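Local coordinates for protein probable oxidoreductase (Pseudomonas aeruginosa, PDB 4B7C) that probably acts as an NADP-dependent oxidoreductase of the medium-chain dehydrogenase/reductase family, with a GroES-like N-terminal domain and a Rossmann-type cofactor domain, at residues B[128-133]-B[289-294]; B[112-117]-B[285-290]; B[135-140]-B[160-165]. All coordinates share one frame; numbering follows the deposited sequence.

Of the segments concerned, strand 114-116 comes first from the N terminus and begins interaction 2; the turn at 128-133 then begins interaction 1 and leads into helix 132-145. Interaction 3 closes the shortest loop, joining 135-140 to 160-165 around the first strand of the parallel sheet. The two long loops start in the order 2, 1 and end in the same order on helix 287-299, staggered on segments that share Glu289 and Gly290; the loop of interaction 3 lies within both. Met132 touches Tyr114 and Phe287, and Tyr138 reaches Glu293, so the contacts form a continuous seam. It ties the GroES-like domain, helix 132-145 and the start of the Rossmann fold to helix 287-299.

Interaction 1: residues B[128-133]-B[289-294]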
ATOM      1  N   SER B 128      20.669  19.648   0.811  1.00 31.38           N
ATOM      2  CA  SER B 128      20.900  18.226   1.007  1.00 30.95           C
ATOM      3  C   SER B 128      20.352  17.783   2.353  1.00 30.42           C
ATOM      4  O   SER B 128      19.137  17.767   2.544  1.00 32.08           O
ATOM      5  CB  SER B 128      22.383  17.849   0.830  1.00 31.97           C
ATOM      6  OG  SER B 128      23.202  18.518   1.757  1.00 30.64           O
ATOM      7  N   ALA B 129      21.232  17.448   3.292  1.00 31.34           N
ATOM      8  CA  ALA B 129      20.805  16.937   4.599  1.00 30.30           C
ATOM      9  C   ALA B 129      19.928  17.937   5.361  1.00 30.09           C
ATOM     10  O   ALA B 129      18.999  17.541   6.091  1.00 29.83           O
ATOM     11  CB  ALA B 129      22.013  16.540   5.428  1.00 30.63           C
ATOM     12  N   LEU B 130      20.201  19.230   5.169  1.00 30.61           N
ATOM     13  CA  LEU B 130      19.405  20.297   5.806  1.00 30.22           C
ATOM     14  C   LEU B 130      18.440  20.936   4.805  1.00 30.26           C
ATOM     15  O   LEU B 130      17.939  22.050   5.003  1.00 31.90           O
ATOM     16  CB  LEU B 130      20.318  21.374   6.420  1.00 29.98           C
ATOM     17  CG  LEU B 130      21.124  20.894   7.634  1.00 30.39           C
ATOM     18  CD1 LEU B 130      22.179  21.940   8.062  1.00 29.57           C
ATOM     19  CD2 LEU B 130      20.248  20.488   8.810  1.00 29.76           C
ATOM     20  N   GLY B 131      18.201  20.225   3.706  1.00 28.05           N
ATOM     21  CA  GLY B 131      17.242  20.619   2.688  1.00 28.01           C
ATOM     22  C   GLY B 131      16.156  19.564   2.475  1.00 29.06           C
ATOM     23  O   GLY B 131      15.888  18.735   3.341  1.00 28.87           O
ATOM     24  N   MET B 132      15.541  19.589   1.301  1.00 30.39           N
ATOM     25  CA  MET B 132      14.383  18.747   1.011  1.00 32.16           C
ATOM     26  C   MET B 132      14.718  17.263   0.944  1.00 30.53           C
ATOM     27  O   MET B 132      13.897  16.434   1.295  1.00 28.95           O
ATOM     28  CB  MET B 132      13.666  19.199  -0.270  1.00 36.87           C
ATOM     29  CG  MET B 132      12.888  20.512  -0.125  1.00 41.94           C
ATOM     30  SD  MET B 132      11.769  20.626   1.286  1.00 46.89           S
ATOM     31  CE  MET B 132      12.822  21.351   2.541  1.00 46.30           C
ATOM     32  N   THR B 133      15.908  16.903   0.476  1.00 29.71           N
ATOM     33  CA  THR B 133      16.287  15.483   0.435  1.00 30.89           C
ATOM     34  C   THR B 133      16.432  14.933   1.844  1.00 29.76           C
ATOM     35  O   THR B 133      15.925  13.857   2.168  1.00 29.95           O
ATOM     36  CB  THR B 133      17.574  15.230  -0.373  1.00 32.25           C
ATOM     37  OG1 THR B 133      18.630  16.013   0.160  1.00 34.69           O
ATOM     38  CG2 THR B 133      17.366  15.579  -1.845  1.00 29.94           C
ATOM     39  N   GLU B 289      11.754  21.794  13.788  1.00 39.12           N
ATOM     40  CA  GLU B 289      12.212  20.761  14.741  1.00 40.71           C
ATOM     41  C   GLU B 289      13.035  19.691  14.033  1.00 39.13           C
ATOM     42  O   GLU B 289      14.017  19.209  14.573  1.00 37.54           O
ATOM     43  CB  GLU B 289      11.094  20.134  15.584  1.00 47.55           C
ATOM     44  CG  GLU B 289       9.834  19.781  14.867  1.00 52.86           C
ATOM     45  CD  GLU B 289       8.915  20.934  15.259  1.00 57.91           C
ATOM     46  OE1 GLU B 289       8.959  22.014  14.659  1.00 55.32           O
ATOM     47  OE2 GLU B 289       8.301  20.829  16.352  1.00 66.02           O
ATOM     48  N   GLY B 290      12.649  19.359  12.811  1.00 36.13           N
ATOM     49  CA  GLY B 290      13.384  18.397  12.001  1.00 34.53           C
ATOM     50  C   GLY B 290      14.788  18.872  11.628  1.00 33.57           C
ATOM     51  O   GLY B 290      15.771  18.144  11.792  1.00 30.80           O
ATOM     52  N   LEU B 291      14.867  20.103  11.148  1.00 32.53           N
ATOM     53  CA  LEU B 291      16.143  20.738  10.818  1.00 34.71           C
ATOM     54  C   LEU B 291      17.039  20.847  12.058  1.00 36.17           C
ATOM     55  O   LEU B 291      18.238  20.587  11.991  1.00 33.27           O
ATOM     56  CB  LEU B 291      15.938  22.130  10.213  1.00 32.48           C
ATOM     57  CG  LEU B 291      15.328  22.100   8.794  1.00 33.98           C
ATOM     58  CD1 LEU B 291      14.956  23.487   8.283  1.00 31.43           C
ATOM     59  CD2 LEU B 291      16.235  21.402   7.784  1.00 33.25           C
ATOM     60  N   LYS B 292      16.441  21.226  13.181  1.00 37.54           N
ATOM     61  CA  LYS B 292      17.179  21.380  14.439  1.00 42.01           C
ATOM     62  C   LYS B 292      17.816  20.051  14.847  1.00 42.34           C
ATOM     63  O   LYS B 292      18.983  20.015  15.209  1.00 39.54           O
ATOM     64  CB  LYS B 292      16.264  21.904  15.555  1.00 47.33           C
ATOM     65  CG  LYS B 292      16.974  22.219  16.870  1.00 49.89           C
ATOM     66  CD  LYS B 292      15.980  22.574  17.975  1.00 55.40           C
ATOM     67  CE  LYS B 292      16.635  22.571  19.354  1.00 59.20           C
ATOM     68  NZ  LYS B 292      15.641  22.571  20.461  1.00 66.01           N
ATOM     69  N   GLU B 293      17.045  18.968  14.804  1.00 40.58           N
ATOM     70  CA  GLU B 293      17.576  17.662  15.185  1.00 42.19           C
ATOM     71  C   GLU B 293      18.651  17.192  14.205  1.00 43.82           C
ATOM     72  O   GLU B 293      19.704  16.722  14.621  1.00 41.57           O
ATOM     73  CB  GLU B 293      16.493  16.598  15.310  1.00 45.73           C
ATOM     74  CG  GLU B 293      17.069  15.258  15.746  1.00 48.85           C
ATOM     75  CD  GLU B 293      16.044  14.313  16.336  1.00 51.85           C
ATOM     76  OE1 GLU B 293      15.022  14.053  15.678  1.00 50.07           O
ATOM     77  OE2 GLU B 293      16.287  13.794  17.444  1.00 53.00           O
ATOM     78  N   MET B 294      18.382  17.341  12.913  1.00 40.89           N
ATOM     79  CA  MET B 294      19.350  16.978  11.867  1.00 40.53           C
ATOM     80  C   MET B 294      20.676  17.723  12.059  1.00 40.04           C
ATOM     81  O   MET B 294      21.744  17.135  11.952  1.00 35.42           O
ATOM     82  CB  MET B 294      18.790  17.280  10.474  1.00 42.19           C
ATOM     83  CG  MET B 294      19.720  16.912   9.321  1.00 43.92           C
ATOM     84  SD  MET B 294      19.950  15.113   9.148  1.00 48.89           S
ATOM     85  CE  MET B 294      18.237  14.669   8.845  1.00 40.24           C
TER
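Met294 lies against Ala129 and Leu130, and its side chain makes contact along its whole length. At its base, CB of Met294 sits 3.9 Å from CD2 of Leu130. One atom further, CG of Met294 touches the same methyl at 3.7 Å and also rests 3.4 Å from the carbonyl O of Ala129. The chain leaves the helix with CG anti to the backbone N (chi1 -179°) and then bends twice, at chi2 68° and chi3 61°. This folding keeps the tip close to Ala129 O, which lies 4.0 Å from Met294 SD and 4.1 Å from Met294 CE. Around the rest of the methionine, Val165 and Ile169 of helix 161-172, with Leu303, add to a buried, largely apolar setting.

One turn earlier on helix 287-299, Leu291 supplies the second point of contact. Its CD2 methyl meets the backbone of the loop, 3.3 Å from the carbonyl O of Leu130, while the CD2 methyls of Leu130 and Leu291 are 4.2 Å apart. The CD2 branch of Leu130 is therefore touched by both helix side chains. The loop presents these groups from a type I turn running from Ser128 to Gly131, closed by a bond of 2.9 Å from Gly131 N to Ser128 O; Gly131 then serves as N-cap of helix 132-145. At the start of the turn, Ser128 OG is tied to Glu307, which joins the loop to strand 307-311.

No hydrogen bond joins the two segments. Apolar carbon and sulfur pack on one another and on two peptide carbonyls, so the turn before helix 132-145 is held against helix 287-299 by shape and dispersion.

Interaction 2: residues B[112-117]-B[285-290]; sequences GFYKVD and QRFPEG
A backbone bond of 3.2 Å from Gly290 N to Arg286 O closes the helical turn that carries Phe287, whose ring meets the ring of Tyr114 of strand 114-116. This ring pair is the whole of the contact between the two segments. The rings form an offset edge-to-face arrangement, the edge of Phe287 directed toward the face of Tyr114, with centroids 5.9 Å apart and planes inclined at 62°. Their closest carbons, Tyr114 CE1 and Phe287 CD2, approach to 4.2 Å.

Both side chains leave the backbone toward the other segment. In Tyr114, chi1 of 60° sets CG between the backbone N and the carbonyl carbon and projects the ring from the strand toward the helix. In Phe287, CG stands anti to the carbonyl carbon (chi1 -74°), and the ring extends from the first turn of helix 287-299. Although the two backbones stay well separated, the nearest CA atoms being those of Tyr114 and Phe287 at 9.5 Å, the rings bridge much of the space between them.

Met132, at the start of helix 132-145, touches both aromatic side chains, and Phe139 of the same helix packs on Phe287. Strand 114-116 pairs with strand 95-97, and the Tyr114 backbone bonds to Asn97.

The pair thus links the GroES-like domain to a helix of the C-terminal half through aromatic packing alone. With no hydrogen bond and only 64 Å² buried across the segments, the chemistry implies a light, weakly directional contact, shared with apolar neighbours such as Met132.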
ATOM      1  N   GLY B 112       6.216  29.059   0.176  1.00 33.94           N
ATOM      2  CA  GLY B 112       6.924  27.854   0.625  1.00 33.23           C
ATOM      3  C   GLY B 112       8.407  28.096   0.914  1.00 33.66           C
ATOM      4  O   GLY B 112       9.144  27.162   1.218  1.00 33.20           O
ATOM      5  N   PHE B 113       8.835  29.353   0.835  1.00 31.54           N
ATOM      6  CA  PHE B 113      10.229  29.713   1.105  1.00 31.75           C
ATOM      7  C   PHE B 113      10.484  29.734   2.606  1.00 32.54           C
ATOM      8  O   PHE B 113       9.599  30.075   3.380  1.00 35.27           O
ATOM      9  CB  PHE B 113      10.574  31.099   0.559  1.00 31.79           C
ATOM     10  CG  PHE B 113      10.760  31.167  -0.934  1.00 31.32           C
ATOM     11  CD1 PHE B 113       9.948  30.446  -1.796  1.00 30.78           C
ATOM     12  CD2 PHE B 113      11.732  31.999  -1.478  1.00 31.58           C
ATOM     13  CE1 PHE B 113      10.108  30.544  -3.168  1.00 30.61           C
ATOM     14  CE2 PHE B 113      11.902  32.097  -2.856  1.00 31.24           C
ATOM     15  CZ  PHE B 113      11.086  31.368  -3.699  1.00 30.42           C
ATOM     16  N   TYR B 114      11.688  29.355   3.014  1.00 31.79           N
ATOM     17  CA  TYR B 114      12.119  29.538   4.400  1.00 33.10           C
ATOM     18  C   TYR B 114      13.554  30.046   4.480  1.00 34.09           C
ATOM     19  O   TYR B 114      14.382  29.799   3.601  1.00 31.60           O
ATOM     20  CB  TYR B 114      11.928  28.271   5.233  1.00 34.07           C
ATOM     21  CG  TYR B 114      12.665  27.043   4.764  1.00 34.73           C
ATOM     22  CD1 TYR B 114      12.106  26.172   3.827  1.00 34.97           C
ATOM     23  CD2 TYR B 114      13.912  26.731   5.280  1.00 35.23           C
ATOM     24  CE1 TYR B 114      12.804  25.037   3.427  1.00 34.72           C
ATOM     25  CE2 TYR B 114      14.608  25.602   4.887  1.00 35.48           C
ATOM     26  CZ  TYR B 114      14.048  24.760   3.952  1.00 35.18           C
ATOM     27  OH  TYR B 114      14.765  23.641   3.553  1.00 37.50           O
ATOM     28  N   LYS B 115      13.826  30.802   5.530  1.00 33.44           N
ATOM     29  CA  LYS B 115      15.157  31.355   5.759  1.00 33.74           C
ATOM     30  C   LYS B 115      16.116  30.283   6.230  1.00 32.12           C
ATOM     31  O   LYS B 115      15.718  29.412   6.968  1.00 34.08           O
ATOM     32  CB  LYS B 115      15.114  32.476   6.803  1.00 36.89           C
ATOM     33  CG  LYS B 115      14.206  33.639   6.423  1.00 38.81           C
ATOM     34  CD  LYS B 115      14.381  34.831   7.354  1.00 39.97           C
ATOM     35  CE  LYS B 115      13.154  35.747   7.309  1.00 39.69           C
ATOM     36  NZ  LYS B 115      13.301  37.123   7.851  1.00 42.42           N
ATOM     37  N   VAL B 116      17.367  30.364   5.793  1.00 32.14           N
ATOM     38  CA  VAL B 116      18.450  29.453   6.248  1.00 33.20           C
ATOM     39  C   VAL B 116      19.650  30.254   6.771  1.00 33.96           C
ATOM     40  O   VAL B 116      19.874  31.385   6.333  1.00 35.09           O
ATOM     41  CB  VAL B 116      18.917  28.467   5.138  1.00 31.77           C
ATOM     42  CG1 VAL B 116      17.790  27.490   4.769  1.00 30.19           C
ATOM     43  CG2 VAL B 116      19.393  29.205   3.900  1.00 28.45           C
ATOM     44  N   ASP B 117      20.376  29.678   7.734  1.00 36.20           N
ATOM     45  CA  ASP B 117      21.492  30.359   8.426  1.00 36.91           C
ATOM     46  C   ASP B 117      22.847  29.871   7.901  1.00 34.40           C
ATOM     47  O   ASP B 117      23.290  28.792   8.266  1.00 33.80           O
ATOM     48  CB  ASP B 117      21.387  30.112   9.945  1.00 39.07           C
ATOM     49  CG  ASP B 117      22.391  30.943  10.771  1.00 41.23           C
ATOM     50  OD1 ASP B 117      23.288  31.598  10.203  1.00 39.44           O
ATOM     51  OD2 ASP B 117      22.269  30.929  12.013  1.00 44.71           O
ATOM     52  N   GLN B 285       5.282  22.476   8.343  1.00 33.55           N
ATOM     53  CA  GLN B 285       5.101  23.029   9.685  1.00 34.34           C
ATOM     54  C   GLN B 285       6.066  22.452  10.719  1.00 34.22           C
ATOM     55  O   GLN B 285       6.278  23.045  11.767  1.00 31.70           O
ATOM     56  CB  GLN B 285       3.666  22.807  10.153  1.00 34.21           C
ATOM     57  CG  GLN B 285       3.285  23.459  11.489  1.00 37.22           C
ATOM     58  CD  GLN B 285       1.814  23.343  11.856  1.00 37.18           C
ATOM     59  OE1 GLN B 285       0.940  23.171  11.001  1.00 43.09           O
ATOM     60  NE2 GLN B 285       1.538  23.464  13.142  1.00 34.97           N
ATOM     61  N   ARG B 286       6.608  21.282  10.423  1.00 33.62           N
ATOM     62  CA  ARG B 286       7.502  20.590  11.348  1.00 33.24           C
ATOM     63  C   ARG B 286       8.969  20.712  10.943  1.00 31.19           C
ATOM     64  O   ARG B 286       9.831  20.157  11.603  1.00 32.08           O
ATOM     65  CB  ARG B 286       7.089  19.125  11.476  1.00 35.53           C
ATOM     66  CG  ARG B 286       5.763  18.954  12.210  1.00 38.49           C
ATOM     67  CD  ARG B 286       5.202  17.549  12.055  1.00 41.82           C
ATOM     68  NE  ARG B 286       6.059  16.543  12.694  1.00 45.34           N
ATOM     69  CZ  ARG B 286       5.834  15.227  12.725  1.00 48.51           C
ATOM     70  NH1 ARG B 286       4.761  14.697  12.145  1.00 46.78           N
ATOM     71  NH2 ARG B 286       6.692  14.425  13.345  1.00 48.57           N
ATOM     72  N   PHE B 287       9.244  21.456   9.876  1.00 29.78           N
ATOM     73  CA  PHE B 287      10.620  21.655   9.415  1.00 31.71           C
ATOM     74  C   PHE B 287      11.577  22.177  10.505  1.00 32.70           C
ATOM     75  O   PHE B 287      12.655  21.629  10.667  1.00 31.78           O
ATOM     76  CB  PHE B 287      10.696  22.570   8.190  1.00 30.35           C
ATOM     77  CG  PHE B 287      10.237  21.931   6.899  1.00 32.87           C
ATOM     78  CD1 PHE B 287       9.925  20.572   6.820  1.00 32.45           C
ATOM     79  CD2 PHE B 287      10.134  22.704   5.747  1.00 33.28           C
ATOM     80  CE1 PHE B 287       9.522  20.009   5.620  1.00 34.19           C
ATOM     81  CE2 PHE B 287       9.735  22.146   4.542  1.00 34.61           C
ATOM     82  CZ  PHE B 287       9.422  20.797   4.481  1.00 33.62           C
ATOM     83  N   PRO B 288      11.173  23.195  11.275  1.00 33.76           N
ATOM     84  CA  PRO B 288      12.106  23.700  12.294  1.00 35.62           C
ATOM     85  C   PRO B 288      12.624  22.656  13.275  1.00 37.04           C
ATOM     86  O   PRO B 288      13.823  22.621  13.538  1.00 38.75           O
ATOM     87  CB  PRO B 288      11.287  24.770  13.024  1.00 35.68           C
ATOM     88  CG  PRO B 288      10.319  25.246  11.996  1.00 33.57           C
ATOM     89  CD  PRO B 288       9.932  23.988  11.243  1.00 34.30           C
ATOM     90  N   GLU B 289      11.754  21.794  13.788  1.00 39.12           N
ATOM     91  CA  GLU B 289      12.212  20.761  14.741  1.00 40.71           C
ATOM     92  C   GLU B 289      13.035  19.691  14.033  1.00 39.13           C
ATOM     93  O   GLU B 289      14.017  19.209  14.573  1.00 37.54           O
ATOM     94  CB  GLU B 289      11.094  20.134  15.584  1.00 47.55           C
ATOM     95  CG  GLU B 289       9.834  19.781  14.867  1.00 52.86           C
ATOM     96  CD  GLU B 289       8.915  20.934  15.259  1.00 57.91           C
ATOM     97  OE1 GLU B 289       8.959  22.014  14.659  1.00 55.32           O
ATOM     98  OE2 GLU B 289       8.301  20.829  16.352  1.00 66.02           O
ATOM     99  N   GLY B 290      12.649  19.359  12.811  1.00 36.13           N
ATOM    100  CA  GLY B 290      13.384  18.397  12.001  1.00 34.53           C
ATOM    101  C   GLY B 290      14.788  18.872  11.628  1.00 33.57           C
ATOM    102  O   GLY B 290      15.771  18.144  11.792  1.00 30.80           O
TER

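Interaction 3: residues B[135-140]-B[160-165]; sequences MTAYFA and GAVGSV
The start of the Rossmann fold supplies one side of this contact: helix 161-172 follows the first strand of the parallel sheet, 152-155, through a glycine-rich turn of the kind that, in related reductases, lies near the dinucleotide phosphates. Helix 132-145 packs against its first turns; the axes of 135-140 and 161-165 pass 8.2 Å apart at a crossing angle of -49°.

Ala137 is the central residue of the helix-helix packing. Its CB points into the other helix, 3.4 Å from the carbonyl O of Val162 and 3.7 Å from CG1 of Val165. Small on this face, Ala137 brings the backbones close, its CA lying 5.3 Å from that of Val162. Thr136 adds its methyl, CG2, 3.9 Å from Val162 CG1. That methyl is anti to the backbone N, while OG1 turns back to Met132 O within its own helix, so the threonine meets the valine through carbon. Phe223 and Asn225 also touch Val162.

At the N-terminal end of helix 161-172, Gly160 O accepts two bonds from opposite faces of its plane: Ser164 N at 2.9 Å and Ser164 OG at 2.7 Å.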
ATOM      1  N   MET B 135      15.170  16.250   4.687  1.00 28.92           N
ATOM      2  CA  MET B 135      13.862  16.276   5.361  1.00 30.04           C
ATOM      3  C   MET B 135      12.910  15.197   4.810  1.00 28.15           C
ATOM      4  O   MET B 135      12.070  14.683   5.531  1.00 27.76           O
ATOM      5  CB  MET B 135      13.216  17.651   5.270  1.00 31.94           C
ATOM      6  CG  MET B 135      13.888  18.727   6.125  1.00 34.39           C
ATOM      7  SD  MET B 135      14.056  18.318   7.869  1.00 36.47           S
ATOM      8  CE  MET B 135      15.548  17.314   7.963  1.00 36.00           C
ATOM      9  N   THR B 136      13.051  14.854   3.536  1.00 27.33           N
ATOM     10  CA  THR B 136      12.305  13.716   2.974  1.00 28.20           C
ATOM     11  C   THR B 136      12.678  12.445   3.748  1.00 28.37           C
ATOM     12  O   THR B 136      11.818  11.716   4.220  1.00 27.82           O
ATOM     13  CB  THR B 136      12.580  13.516   1.476  1.00 27.26           C
ATOM     14  OG1 THR B 136      12.088  14.640   0.761  1.00 25.31           O
ATOM     15  CG2 THR B 136      11.890  12.216   0.922  1.00 24.81           C
ATOM     16  N   ALA B 137      13.982  12.206   3.884  1.00 30.46           N
ATOM     17  CA  ALA B 137      14.490  11.042   4.618  1.00 29.88           C
ATOM     18  C   ALA B 137      13.962  11.045   6.036  1.00 29.91           C
ATOM     19  O   ALA B 137      13.467  10.038   6.537  1.00 30.40           O
ATOM     20  CB  ALA B 137      16.029  11.024   4.625  1.00 29.33           C
ATOM     21  N   TYR B 138      14.093  12.191   6.685  1.00 28.46           N
ATOM     22  CA  TYR B 138      13.731  12.347   8.089  1.00 28.25           C
ATOM     23  C   TYR B 138      12.254  12.035   8.336  1.00 28.46           C
ATOM     24  O   TYR B 138      11.916  11.172   9.158  1.00 28.75           O
ATOM     25  CB  TYR B 138      14.034  13.784   8.524  1.00 29.42           C
ATOM     26  CG  TYR B 138      13.834  14.061   9.986  1.00 29.83           C
ATOM     27  CD1 TYR B 138      14.873  13.872  10.897  1.00 29.83           C
ATOM     28  CD2 TYR B 138      12.621  14.556  10.463  1.00 30.31           C
ATOM     29  CE1 TYR B 138      14.694  14.136  12.240  1.00 29.15           C
ATOM     30  CE2 TYR B 138      12.438  14.829  11.811  1.00 31.10           C
ATOM     31  CZ  TYR B 138      13.478  14.615  12.692  1.00 31.55           C
ATOM     32  OH  TYR B 138      13.311  14.893  14.026  1.00 33.45           O
ATOM     33  N   PHE B 139      11.379  12.725   7.618  1.00 27.46           N
ATOM     34  CA  PHE B 139       9.940  12.567   7.859  1.00 28.79           C
ATOM     35  C   PHE B 139       9.383  11.256   7.293  1.00 28.54           C
ATOM     36  O   PHE B 139       8.579  10.599   7.941  1.00 30.46           O
ATOM     37  CB  PHE B 139       9.156  13.792   7.381  1.00 29.25           C
ATOM     38  CG  PHE B 139       9.397  15.002   8.229  1.00 28.87           C
ATOM     39  CD1 PHE B 139       8.936  15.042   9.527  1.00 29.63           C
ATOM     40  CD2 PHE B 139      10.126  16.072   7.747  1.00 29.86           C
ATOM     41  CE1 PHE B 139       9.190  16.138  10.334  1.00 30.11           C
ATOM     42  CE2 PHE B 139      10.392  17.169   8.550  1.00 31.11           C
ATOM     43  CZ  PHE B 139       9.923  17.203   9.842  1.00 29.79           C
ATOM     44  N   ALA B 140       9.833  10.871   6.114  1.00 29.34           N
ATOM     45  CA  ALA B 140       9.381   9.615   5.495  1.00 29.89           C
ATOM     46  C   ALA B 140       9.742   8.417   6.364  1.00 31.55           C
ATOM     47  O   ALA B 140       8.890   7.580   6.673  1.00 28.12           O
ATOM     48  CB  ALA B 140       9.949   9.471   4.102  1.00 28.57           C
ATOM     49  N   GLY B 160      21.989   7.520  -2.973  1.00 40.19           N
ATOM     50  CA  GLY B 160      21.420   8.820  -3.303  1.00 37.10           C
ATOM     51  C   GLY B 160      21.273   9.718  -2.089  1.00 33.89           C
ATOM     52  O   GLY B 160      21.475   9.300  -0.949  1.00 34.22           O
ATOM     53  N   ALA B 161      20.926  10.970  -2.347  1.00 34.29           N
ATOM     54  CA  ALA B 161      20.816  11.998  -1.301  1.00 34.91           C
ATOM     55  C   ALA B 161      19.777  11.681  -0.229  1.00 34.87           C
ATOM     56  O   ALA B 161      19.988  11.909   0.960  1.00 32.85           O
ATOM     57  CB  ALA B 161      20.460  13.316  -1.966  1.00 34.33           C
ATOM     58  N   VAL B 162      18.630  11.170  -0.654  1.00 34.82           N
ATOM     59  CA  VAL B 162      17.567  10.813   0.295  1.00 31.92           C
ATOM     60  C   VAL B 162      17.933   9.542   1.048  1.00 30.62           C
ATOM     61  O   VAL B 162      17.930   9.495   2.281  1.00 31.86           O
ATOM     62  CB  VAL B 162      16.212  10.605  -0.430  1.00 31.71           C
ATOM     63  CG1 VAL B 162      15.146  10.131   0.552  1.00 29.83           C
ATOM     64  CG2 VAL B 162      15.780  11.875  -1.148  1.00 28.83           C
ATOM     65  N   GLY B 163      18.255   8.504   0.292  1.00 32.05           N
ATOM     66  CA  GLY B 163      18.529   7.188   0.872  1.00 32.65           C
ATOM     67  C   GLY B 163      19.710   7.141   1.820  1.00 32.48           C
ATOM     68  O   GLY B 163      19.665   6.458   2.849  1.00 35.46           O
ATOM     69  N   SER B 164      20.785   7.835   1.462  1.00 33.62           N
ATOM     70  CA  SER B 164      22.008   7.832   2.285  1.00 37.09           C
ATOM     71  C   SER B 164      21.751   8.454   3.642  1.00 36.55           C
ATOM     72  O   SER B 164      22.281   8.002   4.657  1.00 38.69           O
ATOM     73  CB  SER B 164      23.164   8.555   1.583  1.00 39.14           C
ATOM     74  OG  SER B 164      22.838   9.897   1.305  1.00 43.37           O
ATOM     75  N   VAL B 165      20.920   9.486   3.672  1.00 34.59           N
ATOM     76  CA  VAL B 165      20.512  10.091   4.950  1.00 33.49           C
ATOM     77  C   VAL B 165      19.560   9.184   5.737  1.00 34.04           C
ATOM     78  O   VAL B 165      19.722   8.995   6.939  1.00 32.28           O
ATOM     79  CB  VAL B 165      19.853  11.469   4.739  1.00 34.14           C
ATOM     80  CG1 VAL B 165      19.270  11.985   6.052  1.00 31.27           C
ATOM     81  CG2 VAL B 165      20.877  12.446   4.165  1.00 31.97           C
TER